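Local coordinates for alpha,alpha-trehalose-phosphate synthase (UDP-forming) (Burkholderia multivorans, PDB 5UOF), which belongs to glycosyltransferase family 20 and adopts the GT-B fold, in which two sheet-centred domains sit side by side, at residues Y85-N91 with D140-L144; G160-H164 with W453-F457; V367-R371 with V411-D415; R11-V15 with L126-R131. All blocks are in the same frame, centred on the assembly; numbering follows the deposited sequence. Where two conformers were deposited one is given.

Contact 1: residues Y85-N91 with D140-L144. With EDO (1,2-ethanediol), chain J.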
loop_
_atom_site.group_PDB
_atom_site.type_symbol
_atom_site.label_atom_id
_atom_site.label_comp_id
_atom_site.label_asym_id
_atom_site.label_seq_id
_atom_site.Cartn_x
_atom_site.Cartn_y
_atom_site.Cartn_z
ATOM N N TYR A 85 5.933 -3.242 -24.274
ATOM C CA TYR A 85 6.446 -4.246 -23.354
ATOM C C TYR A 85 7.222 -3.615 -22.201
ATOM O O TYR A 85 7.022 -3.991 -21.047
ATOM C CB TYR A 85 7.329 -5.239 -24.120
ATOM C CG TYR A 85 7.764 -6.481 -23.357
ATOM C CD1 TYR A 85 8.778 -6.425 -22.398
ATOM C CD2 TYR A 85 7.196 -7.722 -23.634
ATOM C CE1 TYR A 85 9.200 -7.573 -21.720
ATOM C CE2 TYR A 85 7.604 -8.869 -22.961
ATOM C CZ TYR A 85 8.609 -8.793 -22.014
ATOM O OH TYR A 85 9.019 -9.940 -21.359
ATOM N N TYR A 86 8.103 -2.651 -22.491
ATOM C CA TYR A 86 9.012 -2.103 -21.485
ATOM C C TYR A 86 8.692 -0.682 -21.032
ATOM O O TYR A 86 9.178 -0.272 -19.970
ATOM C CB TYR A 86 10.456 -2.117 -22.008
ATOM C CG TYR A 86 11.028 -3.506 -22.116
ATOM C CD1 TYR A 86 11.354 -4.228 -20.974
ATOM C CD2 TYR A 86 11.240 -4.096 -23.358
ATOM C CE1 TYR A 86 11.879 -5.506 -21.062
ATOM C CE2 TYR A 86 11.769 -5.379 -23.462
ATOM C CZ TYR A 86 12.087 -6.075 -22.307
ATOM O OH TYR A 86 12.600 -7.344 -22.397
ATOM N N ARG A 87 7.924 0.083 -21.802
ATOM C CA ARG A 87 7.650 1.487 -21.489
ATOM C C ARG A 87 6.156 1.736 -21.464
ATOM O O ARG A 87 5.645 2.722 -22.006
ATOM C CB ARG A 87 8.340 2.415 -22.481
ATOM C CG ARG A 87 9.845 2.263 -22.521
ATOM C CD ARG A 87 10.494 3.307 -23.409
ATOM N NE ARG A 87 10.338 4.655 -22.869
ATOM C CZ ARG A 87 9.556 5.591 -23.398
ATOM N NH1 ARG A 87 8.859 5.338 -24.500
ATOM N NH2 ARG A 87 9.478 6.786 -22.828
ATOM N N GLY A 88 5.429 0.807 -20.849
ATOM C CA GLY A 88 3.990 0.926 -20.787
ATOM C C GLY A 88 3.428 0.396 -19.488
ATOM O O GLY A 88 3.907 0.742 -18.411
ATOM N N PHE A 89 2.449 -0.498 -19.591
ATOM C CA PHE A 89 1.647 -0.878 -18.430
ATOM C C PHE A 89 2.470 -1.598 -17.363
ATOM O O PHE A 89 2.289 -1.350 -16.164
ATOM C CB PHE A 89 0.477 -1.756 -18.892
ATOM C CG PHE A 89 -0.277 -2.413 -17.767
ATOM C CD1 PHE A 89 -1.250 -1.709 -17.060
ATOM C CD2 PHE A 89 -0.021 -3.731 -17.424
ATOM C CE1 PHE A 89 -1.940 -2.314 -16.023
ATOM C CE2 PHE A 89 -0.714 -4.353 -16.397
ATOM C CZ PHE A 89 -1.674 -3.639 -15.681
ATOM N N SER A 90 3.380 -2.492 -17.771
ATOM C CA SER A 90 4.152 -3.280 -16.806
ATOM C C SER A 90 4.957 -2.379 -15.882
ATOM O O SER A 90 4.998 -2.581 -14.664
ATOM C CB SER A 90 5.106 -4.237 -17.525
ATOM O OG SER A 90 4.429 -5.189 -18.303
ATOM N N ASN A 91 5.634 -1.392 -16.451
ATOM C CA ASN A 91 6.489 -0.554 -15.618
ATOM C C ASN A 91 5.787 0.699 -15.112
ATOM O O ASN A 91 6.182 1.237 -14.069
ATOM C CB ASN A 91 7.760 -0.184 -16.385
ATOM C CG ASN A 91 8.744 -1.356 -16.473
ATOM O OD1 ASN A 91 8.915 -2.115 -15.511
ATOM N ND2 ASN A 91 9.379 -1.513 -17.626
ATOM N N ASP A 140 8.427 -13.651 -14.540
ATOM C CA ASP A 140 8.262 -12.284 -14.053
ATOM C C ASP A 140 7.144 -11.484 -14.715
ATOM O O ASP A 140 6.480 -11.942 -15.652
ATOM C CB ASP A 140 9.575 -11.512 -14.157
ATOM C CG ASP A 140 9.802 -10.598 -12.953
ATOM O OD1 ASP A 140 9.002 -10.677 -11.984
ATOM O OD2 ASP A 140 10.758 -9.792 -12.970
ATOM N N TYR A 141 6.954 -10.262 -14.209
ATOM C CA TYR A 141 5.690 -9.552 -14.364
ATOM C C TYR A 141 5.431 -9.053 -15.786
ATOM O O TYR A 141 4.265 -8.815 -16.125
ATOM C CB TYR A 141 5.642 -8.388 -13.358
ATOM C CG TYR A 141 6.713 -7.342 -13.563
ATOM C CD1 TYR A 141 8.008 -7.528 -13.076
ATOM C CD2 TYR A 141 6.436 -6.174 -14.265
ATOM C CE1 TYR A 141 8.986 -6.575 -13.288
ATOM C CE2 TYR A 141 7.402 -5.215 -14.473
ATOM C CZ TYR A 141 8.676 -5.421 -13.984
ATOM O OH TYR A 141 9.638 -4.463 -14.204
ATOM N N HIS A 142 6.467 -8.863 -16.613
ATOM C CA HIS A 142 6.219 -8.435 -17.989
ATOM C C HIS A 142 5.473 -9.494 -18.777
ATOM O O HIS A 142 4.861 -9.176 -19.805
ATOM C CB HIS A 142 7.530 -8.129 -18.731
ATOM C CG HIS A 142 8.333 -7.001 -18.150
ATOM N ND1 HIS A 142 7.976 -5.677 -18.301
ATOM C CD2 HIS A 142 9.495 -6.999 -17.457
ATOM C CE1 HIS A 142 8.874 -4.909 -17.710
ATOM N NE2 HIS A 142 9.805 -5.687 -17.189
ATOM N N LEU A 143 5.539 -10.751 -18.330
ATOM C CA LEU A 143 4.985 -11.888 -19.060
ATOM C C LEU A 143 3.856 -12.555 -18.290
ATOM O O LEU A 143 3.523 -13.708 -18.556
ATOM C CB LEU A 143 6.084 -12.907 -19.362
ATOM C CG LEU A 143 7.148 -12.471 -20.359
ATOM C CD1 LEU A 143 8.396 -13.346 -20.247
ATOM C CD2 LEU A 143 6.563 -12.505 -21.761
ATOM N N LEU A 144 3.289 -11.867 -17.305
ATOM C CA LEU A 144 2.187 -12.446 -16.541
ATOM C C LEU A 144 1.059 -13.031 -17.397
ATOM O O LEU A 144 0.621 -14.157 -17.104
ATOM C CB LEU A 144 1.696 -11.377 -15.555
ATOM C CG LEU A 144 0.765 -11.854 -14.455
ATOM C CD1 LEU A 144 0.998 -11.010 -13.234
ATOM C CD2 LEU A 144 -0.672 -11.731 -14.934
HETATM C C1 EDO J . 11.286 -0.423 -13.474
HETATM O O1 EDO J . 10.257 0.425 -13.993
HETATM C C2 EDO J . 11.815 0.193 -12.189
HETATM O O2 EDO J . 12.230 1.538 -12.444
HETATM O O HOH W 1 5.257 -6.113 -20.603
#
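The backbones come together at Ser90 and His142, whose CA atoms lie 5.7 Å apart, where the break between helix 79-86 and helix 89-98 meets the short 3-10 turn that follows strand 135-139 of the larger, mixed sheet of this GT-B protein. An aromatic cluster of Tyr85, Tyr86 and His142 joins the two segments. The imidazole, its CG beside the backbone N and anti to the carbonyl carbon (chi1 -63°), points at the helix break, touching Tyr85 and Tyr86 before it and Ser90 CB (3.3 Å from His142 ND1) after it. Tyr86 turns a ring edge onto one face of the imidazole, with planes at 59°, while Tyr141 CE2 lies over the opposite face, toward its rim. Tyr85 is related to the imidazole differently: its plane is nearly parallel but slid aside, and the closest touch is between Tyr85 CE1 and His142 CB at 3.5 Å. His142 ND1 gives only a weak hydrogen bond to the carbonyl Tyr85 O. A water lies within hydrogen-bonding distance of Ser90 OG, Tyr85 O and, at longer range, His142 O. The phenol tip of Tyr85 rests on Leu143, with OH 3.3 Å from CG, and is hydrogen-bonded to Asn17. At the other end of the cluster the amide of Asn91 has both of its polar atoms engaged. Asn91 ND2 donates to Tyr86 O at 2.7 Å, which fixes the rotation of the amide and presents its oxygen to Tyr141. There Tyr141 OH donates to Asn91 OD1 in the carbonyl plane, at 2.8 Å.

Contact 2: residues G160-H164 with W453-F457. With EDO (1,2-ethanediol), chain Q.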
loop_
_atom_site.group_PDB
_atom_site.type_symbol
_atom_site.label_atom_id
_atom_site.label_comp_id
_atom_site.label_asym_id
_atom_site.label_seq_id
_atom_site.Cartn_x
_atom_site.Cartn_y
_atom_site.Cartn_z
ATOM N N GLY A 160 4.454 -23.062 -15.797
ATOM C CA GLY A 160 4.693 -22.460 -14.501
ATOM C C GLY A 160 5.067 -20.998 -14.640
ATOM O O GLY A 160 5.639 -20.577 -15.647
ATOM N N PHE A 161 4.749 -20.225 -13.604
ATOM C CA PHE A 161 5.090 -18.812 -13.537
ATOM C C PHE A 161 5.906 -18.595 -12.279
ATOM O O PHE A 161 5.600 -19.175 -11.236
ATOM C CB PHE A 161 3.814 -17.930 -13.489
ATOM C CG PHE A 161 4.086 -16.441 -13.480
ATOM C CD1 PHE A 161 4.612 -15.806 -14.602
ATOM C CD2 PHE A 161 3.774 -15.668 -12.363
ATOM C CE1 PHE A 161 4.850 -14.435 -14.600
ATOM C CE2 PHE A 161 4.010 -14.293 -12.358
ATOM C CZ PHE A 161 4.548 -13.679 -13.471
ATOM N N PHE A 162 6.955 -17.779 -12.374
ATOM C CA PHE A 162 7.647 -17.315 -11.175
ATOM C C PHE A 162 7.704 -15.797 -11.186
ATOM O O PHE A 162 8.232 -15.192 -12.127
ATOM C CB PHE A 162 9.059 -17.893 -11.035
ATOM C CG PHE A 162 9.689 -17.533 -9.714
ATOM C CD1 PHE A 162 9.323 -18.223 -8.572
ATOM C CD2 PHE A 162 10.561 -16.451 -9.593
ATOM C CE1 PHE A 162 9.842 -17.869 -7.333
ATOM C CE2 PHE A 162 11.101 -16.110 -8.360
ATOM C CZ PHE A 162 10.738 -16.817 -7.228
ATOM N N LEU A 163 7.161 -15.187 -10.136
ATOM C CA LEU A 163 7.190 -13.743 -9.957
ATOM C C LEU A 163 8.429 -13.362 -9.154
ATOM O O LEU A 163 8.588 -13.796 -8.009
ATOM C CB LEU A 163 5.926 -13.278 -9.235
ATOM C CG LEU A 163 5.746 -11.763 -9.166
ATOM C CD1 LEU A 163 5.464 -11.206 -10.585
ATOM C CD2 LEU A 163 4.601 -11.440 -8.202
ATOM N N HIS A 164 9.308 -12.555 -9.750
ATOM C CA HIS A 164 10.538 -12.171 -9.068
ATOM C C HIS A 164 10.363 -10.973 -8.141
ATOM O O HIS A 164 11.190 -10.772 -7.244
ATOM C CB HIS A 164 11.632 -11.865 -10.088
ATOM C CG HIS A 164 12.055 -13.056 -10.888
ATOM N ND1 HIS A 164 13.323 -13.594 -10.798
ATOM C CD2 HIS A 164 11.380 -13.822 -11.775
ATOM C CE1 HIS A 164 13.408 -14.640 -11.602
ATOM N NE2 HIS A 164 12.248 -14.793 -12.215
ATOM N N TRP A 453 15.928 -23.367 -5.778
ATOM C CA TRP A 453 14.925 -22.709 -6.619
ATOM C C TRP A 453 14.709 -23.476 -7.912
ATOM O O TRP A 453 13.581 -23.843 -8.264
ATOM C CB TRP A 453 15.381 -21.278 -6.912
ATOM C CG TRP A 453 14.533 -20.470 -7.849
ATOM C CD1 TRP A 453 13.333 -19.874 -7.571
ATOM C CD2 TRP A 453 14.864 -20.096 -9.194
ATOM N NE1 TRP A 453 12.881 -19.183 -8.675
ATOM C CE2 TRP A 453 13.814 -19.283 -9.672
ATOM C CE3 TRP A 453 15.948 -20.367 -10.038
ATOM C CZ2 TRP A 453 13.811 -18.751 -10.956
ATOM C CZ3 TRP A 453 15.945 -19.832 -11.308
ATOM C CH2 TRP A 453 14.881 -19.038 -11.761
ATOM N N ARG A 454 15.797 -23.733 -8.632
ATOM C CA ARG A 454 15.700 -24.408 -9.913
ATOM C C ARG A 454 15.096 -25.800 -9.761
ATOM O O ARG A 454 14.136 -26.162 -10.458
ATOM C CB ARG A 454 17.090 -24.480 -10.540
ATOM C CG ARG A 454 17.176 -25.455 -11.676
ATOM C CD ARG A 454 18.537 -25.388 -12.353
ATOM N NE ARG A 454 19.610 -25.941 -11.540
ATOM C CZ ARG A 454 20.569 -25.217 -10.972
ATOM N NH1 ARG A 454 20.595 -23.896 -11.115
ATOM N NH2 ARG A 454 21.504 -25.818 -10.257
ATOM N N ASP A 455 15.646 -26.596 -8.844
ATOM C CA ASP A 455 15.275 -28.005 -8.754
ATOM C C ASP A 455 13.851 -28.185 -8.250
ATOM O O ASP A 455 13.121 -29.050 -8.753
ATOM C CB ASP A 455 16.249 -28.749 -7.843
ATOM C CG ASP A 455 17.608 -28.949 -8.482
ATOM O OD1 ASP A 455 17.708 -28.883 -9.728
ATOM O OD2 ASP A 455 18.574 -29.174 -7.730
ATOM N N THR A 456 13.430 -27.394 -7.253
ATOM C CA THR A 456 12.088 -27.575 -6.705
ATOM C C THR A 456 11.025 -27.076 -7.676
ATOM O O THR A 456 9.956 -27.682 -7.800
ATOM C CB THR A 456 11.967 -26.875 -5.350
ATOM O OG1 THR A 456 12.266 -25.488 -5.499
ATOM C CG2 THR A 456 12.954 -27.482 -4.355
ATOM N N PHE A 457 11.301 -25.977 -8.388
ATOM C CA PHE A 457 10.305 -25.494 -9.338
ATOM C C PHE A 457 10.154 -26.476 -10.494
ATOM O O PHE A 457 9.034 -26.842 -10.868
ATOM C CB PHE A 457 10.657 -24.098 -9.854
ATOM C CG PHE A 457 9.493 -23.398 -10.508
ATOM C CD1 PHE A 457 9.105 -23.714 -11.801
ATOM C CD2 PHE A 457 8.769 -22.441 -9.816
ATOM C CE1 PHE A 457 8.019 -23.084 -12.397
ATOM C CE2 PHE A 457 7.687 -21.802 -10.400
ATOM C CZ PHE A 457 7.305 -22.124 -11.699
HETATM C C1 EDO Q . 16.499 -30.516 -12.765
HETATM O O1 EDO Q . 16.235 -30.498 -11.357
HETATM C C2 EDO Q . 17.168 -29.217 -13.188
HETATM O O2 EDO Q . 18.596 -29.298 -13.062
#
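Phe162 and Trp453 meet as a T-shaped (edge-to-face) pair, and the pyrrole N-H side of the indole forms the stem of the T. Trp453 NE1 stands 3.3 Å above the plane of the Phe162 ring, over its centre, and the two planes are turned 78° apart. The nearest ring carbon, Phe162 CZ, is 3.5 Å from Trp453 NE1, and the other five are barely farther, so the indole nitrogen is placed squarely over the pi face. Both side chains extend with CG anti to the backbone N (chi1 -173° for Phe162 and 176° for Trp453), which carries the rings into the gap between strand and helix, whose axes are 11.6 Å apart at closest approach.

One helical turn on, Phe457 comes in edge first. Its CZ lies 3.8 Å from Gly160 CA and 3.4 Å from Phe161 O, so the rim of the ring rests on the strand backbone; Phe457 CE2 also reaches Phe162 CB at 4.2 Å. His164 turns a face to the edge of the Phe162 ring, with Phe162 CD2 over the rim of the imidazole, and its CE1 approaches Trp453 CZ2 at 4.2 Å. The polar end of His164 is engaged by His139 through NE2. Trp137 of the adjacent strand 135-139 stacks on Phe457 and also meets Trp453. The contact is thus an aromatic seam between a central strand of the mixed sheet and helix 450-472, consistent with the GT-B arrangement in which the last helix of the chain returns to pack on the N-terminal domain.

Contact 3: residues V367-R371 with V411-D415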
loop_
_atom_site.group_PDB
_atom_site.type_symbol
_atom_site.label_atom_id
_atom_site.label_comp_id
_atom_site.label_asym_id
_atom_site.label_seq_id
_atom_site.Cartn_x
_atom_site.Cartn_y
_atom_site.Cartn_z
ATOM N N VAL A 367 21.794 -2.582 3.136
ATOM C CA VAL A 367 20.845 -3.040 2.120
ATOM C C VAL A 367 19.423 -2.843 2.628
ATOM O O VAL A 367 18.793 -3.777 3.137
ATOM C CB VAL A 367 21.114 -4.517 1.771
ATOM C CG1 VAL A 367 20.264 -4.959 0.589
ATOM C CG2 VAL A 367 22.595 -4.738 1.489
ATOM N N THR A 368 18.889 -1.638 2.498
ATOM C CA THR A 368 17.624 -1.301 3.156
ATOM C C THR A 368 16.619 -0.696 2.177
ATOM O O THR A 368 16.105 0.407 2.394
ATOM C CB THR A 368 17.886 -0.374 4.342
ATOM O OG1 THR A 368 18.497 0.839 3.889
ATOM C CG2 THR A 368 18.820 -1.055 5.375
ATOM N N PRO A 369 16.264 -1.429 1.113
ATOM C CA PRO A 369 15.231 -0.931 0.195
ATOM C C PRO A 369 13.893 -0.800 0.897
ATOM O O PRO A 369 13.602 -1.523 1.851
ATOM C CB PRO A 369 15.160 -2.015 -0.891
ATOM C CG PRO A 369 15.603 -3.284 -0.172
ATOM C CD PRO A 369 16.709 -2.788 0.754
ATOM N N LEU A 370 13.058 0.111 0.383
ATOM C CA LEU A 370 11.712 0.265 0.932
ATOM C C LEU A 370 10.859 -0.966 0.668
ATOM O O LEU A 370 9.958 -1.272 1.455
ATOM C CB LEU A 370 11.029 1.497 0.339
ATOM C CG LEU A 370 11.842 2.779 0.487
ATOM C CD1 LEU A 370 11.051 3.970 -0.065
ATOM C CD2 LEU A 370 12.254 2.994 1.953
ATOM N N ARG A 371 11.133 -1.674 -0.429
ATOM C CA ARG A 371 10.391 -2.869 -0.801
ATOM C C ARG A 371 11.194 -3.609 -1.862
ATOM O O ARG A 371 11.686 -2.988 -2.811
ATOM C CB ARG A 371 8.994 -2.479 -1.309
ATOM C CG ARG A 371 8.096 -3.630 -1.721
ATOM C CD ARG A 371 7.863 -4.619 -0.597
ATOM N NE ARG A 371 6.998 -4.088 0.456
ATOM C CZ ARG A 371 6.288 -4.858 1.277
ATOM N NH1 ARG A 371 6.328 -6.178 1.143
ATOM N NH2 ARG A 371 5.511 -4.305 2.204
ATOM N N VAL A 411 15.922 -3.668 9.925
ATOM C CA VAL A 411 15.463 -2.316 10.221
ATOM C C VAL A 411 14.264 -1.956 9.351
ATOM O O VAL A 411 14.022 -2.532 8.285
ATOM C CB VAL A 411 16.572 -1.263 10.027
ATOM C CG1 VAL A 411 17.727 -1.542 10.975
ATOM C CG2 VAL A 411 17.054 -1.259 8.582
ATOM N N ASN A 412 13.521 -0.975 9.828
ATOM C CA ASN A 412 12.457 -0.370 9.052
ATOM C C ASN A 412 13.024 0.887 8.408
ATOM O O ASN A 412 13.340 1.847 9.125
ATOM C CB ASN A 412 11.271 -0.032 9.962
ATOM C CG ASN A 412 10.062 0.487 9.191
ATOM O OD1 ASN A 412 10.208 1.149 8.172
ATOM N ND2 ASN A 412 8.860 0.208 9.699
ATOM N N PRO A 413 13.182 0.935 7.084
ATOM C CA PRO A 413 13.852 2.090 6.461
ATOM C C PRO A 413 13.060 3.385 6.549
ATOM O O PRO A 413 13.634 4.454 6.285
ATOM C CB PRO A 413 14.044 1.647 5.003
ATOM C CG PRO A 413 12.963 0.636 4.770
ATOM C CD PRO A 413 12.754 -0.068 6.094
ATOM N N TYR A 414 11.784 3.338 6.939
ATOM C CA TYR A 414 11.023 4.545 7.226
ATOM C C TYR A 414 11.349 5.130 8.590
ATOM O O TYR A 414 10.803 6.173 8.951
ATOM C CB TYR A 414 9.532 4.255 7.138
ATOM C CG TYR A 414 9.139 3.867 5.734
ATOM C CD1 TYR A 414 8.849 4.842 4.785
ATOM C CD2 TYR A 414 9.098 2.535 5.347
ATOM C CE1 TYR A 414 8.496 4.503 3.496
ATOM C CE2 TYR A 414 8.740 2.179 4.041
ATOM C CZ TYR A 414 8.449 3.169 3.129
ATOM O OH TYR A 414 8.090 2.849 1.844
ATOM N N ASP A 415 12.227 4.489 9.344
ATOM C CA ASP A 415 12.650 4.957 10.655
ATOM C C ASP A 415 14.138 5.281 10.530
ATOM O O ASP A 415 14.987 4.424 10.776
ATOM C CB ASP A 415 12.358 3.888 11.691
ATOM C CG ASP A 415 12.635 4.338 13.107
ATOM O OD1 ASP A 415 13.280 5.395 13.309
ATOM O OD2 ASP A 415 12.197 3.621 14.032
#
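Leu370 lays a methyl group over the ring of Tyr414 in a contact between two irregular loops that no direct hydrogen bond ties together. Each loop leaves the end of a strand in the parallel, Rossmann-like sheet of the GT-B fold, 364-367 and 409-411. Leu370 CD2 sits 4.3 Å from the centroid of the Tyr414 ring and 22° off its normal, a CH-pi contact. The same methyl is 3.7 Å from Pro413 CG, which places it in the angle between the pyrrolidine and the phenol. Tyr414 OH lies beside the base of the Leu370 side chain, 3.6 Å from Leu370 CB.

The second loop is shaped from within. Asn412 to Asp415 form a type I beta turn, and Asn412 OD1 accepts from Tyr414 N at 3.0 Å, an Asx turn within the backbone that carries Pro413 and Tyr414. Beyond the turn, Asp415 caps the start of helix 416-428, and its OD2 also binds the amino nitrogen of the bound serine. The second subunit lies close by: its Leu175 packs on Tyr414, and its Arg174 O accepts from Asn412 ND2. Pro413 also packs against the carbonyl oxygens of Thr368 and Pro369, with Pro413 CB 3.5 Å from Thr368 O. Deeper, beside the strands, two methyl groups close the contact, Thr368 CG2 and Val411 CG2 at 3.7 Å.

Contact 4: residues R11-V15 with L126-R131. With EDO (1,2-ethanediol), chain M.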
loop_
_atom_site.group_PDB
_atom_site.type_symbol
_atom_site.label_atom_id
_atom_site.label_comp_id
_atom_site.label_asym_id
_atom_site.label_seq_id
_atom_site.Cartn_x
_atom_site.Cartn_y
_atom_site.Cartn_z
ATOM N N ARG A 11 11.552 -31.496 -22.548
ATOM C CA ARG A 11 12.270 -30.233 -22.642
ATOM C C ARG A 11 11.702 -29.231 -21.653
ATOM O O ARG A 11 10.485 -29.138 -21.471
ATOM C CB ARG A 11 12.176 -29.652 -24.051
ATOM C CG ARG A 11 12.768 -30.550 -25.127
ATOM C CD ARG A 11 12.816 -29.817 -26.448
ATOM N NE ARG A 11 11.505 -29.298 -26.832
ATOM C CZ ARG A 11 11.274 -28.615 -27.948
ATOM N NH1 ARG A 11 12.270 -28.363 -28.788
ATOM N NH2 ARG A 11 10.047 -28.171 -28.217
ATOM N N LEU A 12 12.599 -28.492 -21.005
ATOM C CA LEU A 12 12.233 -27.268 -20.311
ATOM C C LEU A 12 12.265 -26.122 -21.311
ATOM O O LEU A 12 13.254 -25.943 -22.028
ATOM C CB LEU A 12 13.194 -26.992 -19.156
ATOM C CG LEU A 12 12.884 -25.727 -18.350
ATOM C CD1 LEU A 12 11.535 -25.852 -17.653
ATOM C CD2 LEU A 12 14.014 -25.442 -17.352
ATOM N N ILE A 13 11.176 -25.365 -21.370
ATOM C CA ILE A 13 11.074 -24.176 -22.201
ATOM C C ILE A 13 11.072 -22.990 -21.250
ATOM O O ILE A 13 10.094 -22.768 -20.532
ATOM C CB ILE A 13 9.804 -24.190 -23.070
ATOM C CG1 ILE A 13 9.633 -25.553 -23.765
ATOM C CG2 ILE A 13 9.790 -23.012 -24.064
ATOM C CD1 ILE A 13 10.720 -25.926 -24.756
ATOM N N VAL A 14 12.169 -22.243 -21.216
ATOM C CA VAL A 14 12.247 -21.023 -20.422
ATOM C C VAL A 14 11.786 -19.856 -21.282
ATOM O O VAL A 14 12.250 -19.686 -22.416
ATOM C CB VAL A 14 13.677 -20.798 -19.904
ATOM C CG1 VAL A 14 13.832 -19.375 -19.382
ATOM C CG2 VAL A 14 14.020 -21.811 -18.810
ATOM N N VAL A 15 10.870 -19.051 -20.747
ATOM C CA VAL A 15 10.372 -17.854 -21.415
ATOM C C VAL A 15 10.683 -16.667 -20.505
ATOM O O VAL A 15 10.213 -16.620 -19.358
ATOM C CB VAL A 15 8.865 -17.951 -21.699
ATOM C CG1 VAL A 15 8.346 -16.667 -22.335
ATOM C CG2 VAL A 15 8.562 -19.150 -22.595
ATOM N N LEU A 126 5.896 -18.554 -29.822
ATOM C CA LEU A 126 6.389 -19.731 -29.110
ATOM C C LEU A 126 5.600 -20.987 -29.477
ATOM O O LEU A 126 6.178 -22.076 -29.592
ATOM C CB LEU A 126 6.333 -19.495 -27.604
ATOM C CG LEU A 126 6.766 -20.709 -26.779
ATOM C CD1 LEU A 126 8.225 -21.045 -27.067
ATOM C CD2 LEU A 126 6.543 -20.479 -25.311
ATOM N N ALA A 127 4.288 -20.849 -29.679
ATOM C CA ALA A 127 3.410 -22.016 -29.733
ATOM C C ALA A 127 3.827 -22.988 -30.830
ATOM O O ALA A 127 3.761 -24.209 -30.645
ATOM C CB ALA A 127 1.962 -21.568 -29.935
ATOM N N ALA A 128 4.280 -22.464 -31.970
ATOM C CA ALA A 128 4.662 -23.321 -33.085
ATOM C C ALA A 128 5.894 -24.158 -32.771
ATOM O O ALA A 128 6.121 -25.177 -33.429
ATOM C CB ALA A 128 4.911 -22.477 -34.334
ATOM N N LEU A 129 6.689 -23.761 -31.780
ATOM C CA LEU A 129 7.901 -24.493 -31.428
ATOM C C LEU A 129 7.669 -25.563 -30.369
ATOM O O LEU A 129 8.602 -26.316 -30.062
ATOM C CB LEU A 129 8.975 -23.527 -30.922
ATOM C CG LEU A 129 9.265 -22.286 -31.755
ATOM C CD1 LEU A 129 10.203 -21.358 -31.005
ATOM C CD2 LEU A 129 9.845 -22.675 -33.097
ATOM N N LEU A 130 6.460 -25.658 -29.819
ATOM C CA LEU A 130 6.193 -26.549 -28.699
ATOM C C LEU A 130 5.967 -27.984 -29.143
ATOM O O LEU A 130 5.364 -28.245 -30.188
ATOM C CB LEU A 130 4.966 -26.076 -27.927
ATOM C CG LEU A 130 5.173 -24.763 -27.182
ATOM C CD1 LEU A 130 3.891 -24.309 -26.507
ATOM C CD2 LEU A 130 6.302 -24.923 -26.151
ATOM N N ARG A 131 6.439 -28.890 -28.349
ATOM C CA ARG A 131 6.059 -30.285 -28.364
ATOM C C ARG A 131 5.100 -30.556 -27.214
ATOM O O ARG A 131 5.132 -29.849 -26.198
ATOM C CB ARG A 131 7.292 -31.188 -28.250
ATOM C CG ARG A 131 8.333 -30.885 -29.300
ATOM C CD ARG A 131 9.600 -31.727 -29.151
ATOM N NE ARG A 131 10.582 -31.326 -30.154
ATOM C CZ ARG A 131 11.869 -31.646 -30.131
ATOM N NH1 ARG A 131 12.359 -32.385 -29.144
ATOM N NH2 ARG A 131 12.665 -31.222 -31.104
HETATM C C1 EDO M . 8.703 -28.773 -32.467
HETATM O O1 EDO M . 9.592 -29.882 -32.660
HETATM C C2 EDO M . 8.481 -28.036 -33.788
HETATM O O2 EDO M . 9.693 -27.389 -34.202
HETATM O O HOH W 2 11.475 -26.526 -31.057
#
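Strand 12-16 of the mixed, Rossmann-like sheet in this GT-B protein and the residue before it meet the end of helix 109-127 through alternate side chains, Arg11, Ile13 and Val15. The inner part is apolar. Leu126 spreads its two methyls along one face of the strand, CD2 at 3.6 Å from Val15 CG2 and CD1 at 3.9 Å from Ile13 CG2. Leu130, after the type I turn of residues 127 to 130, adds its CD2 beside Ile13 CG1.

At the outer end the contact turns polar. The Arg11 chain bends at chi3 (-55°), and this brings its guanidinium flat onto that of Arg131, with planes 2° apart and centres 3.8 Å apart. Asp134, salt-bridged to Arg11 NH2, probably offsets part of the charge of the stacked pair. Arg11 NH2 also donates to Leu129 O at 3.0 Å, in the carbonyl plane and nearly in its own guanidinium plane. A water adds a second link, accepting from Arg11 NH1 and donating to the same Leu129 O. Arg131 NE donates to O1 of a 1,2-ethanediol at 3.1 Å in an almost straight bond (171°). Arg131 is exposed and touches a crystal neighbour, so its position may partly reflect the lattice.

Strand 12-16 runs between strands 46-48 and 135-139, bonded through its backbone to both. Leu126 rests on Phe48 as well, and Leu130 on Ile136, so the helix end and the turn after it together touch all three strands, while Leu12 and Val14 pack against helix 32-43.

Contacts 1, 2 and 4 all belong to the part of the chain built round the mixed sheet, whereas contact 3 lies in the parallel-sheet part, its centre 40 Å from that of contact 4. Contacts 1 and 2 touch directly: Asp140 OD1 lies 2.9 Å from His164 N, and Asp140 N is 2.9 Å from Phe162 O, both probable hydrogen bonds. Contact 4 meets contact 1 through Leu143 CD1 and Val15 O, 3.8 Å apart. Along the chain, contact 3 is nested within the loop closed by contact 2, yet their nearest atoms stay about 9 Å apart. The bound serine adjoins contact 3, where Asp415 binds it, about 9 Å from the Tyr414 side chain.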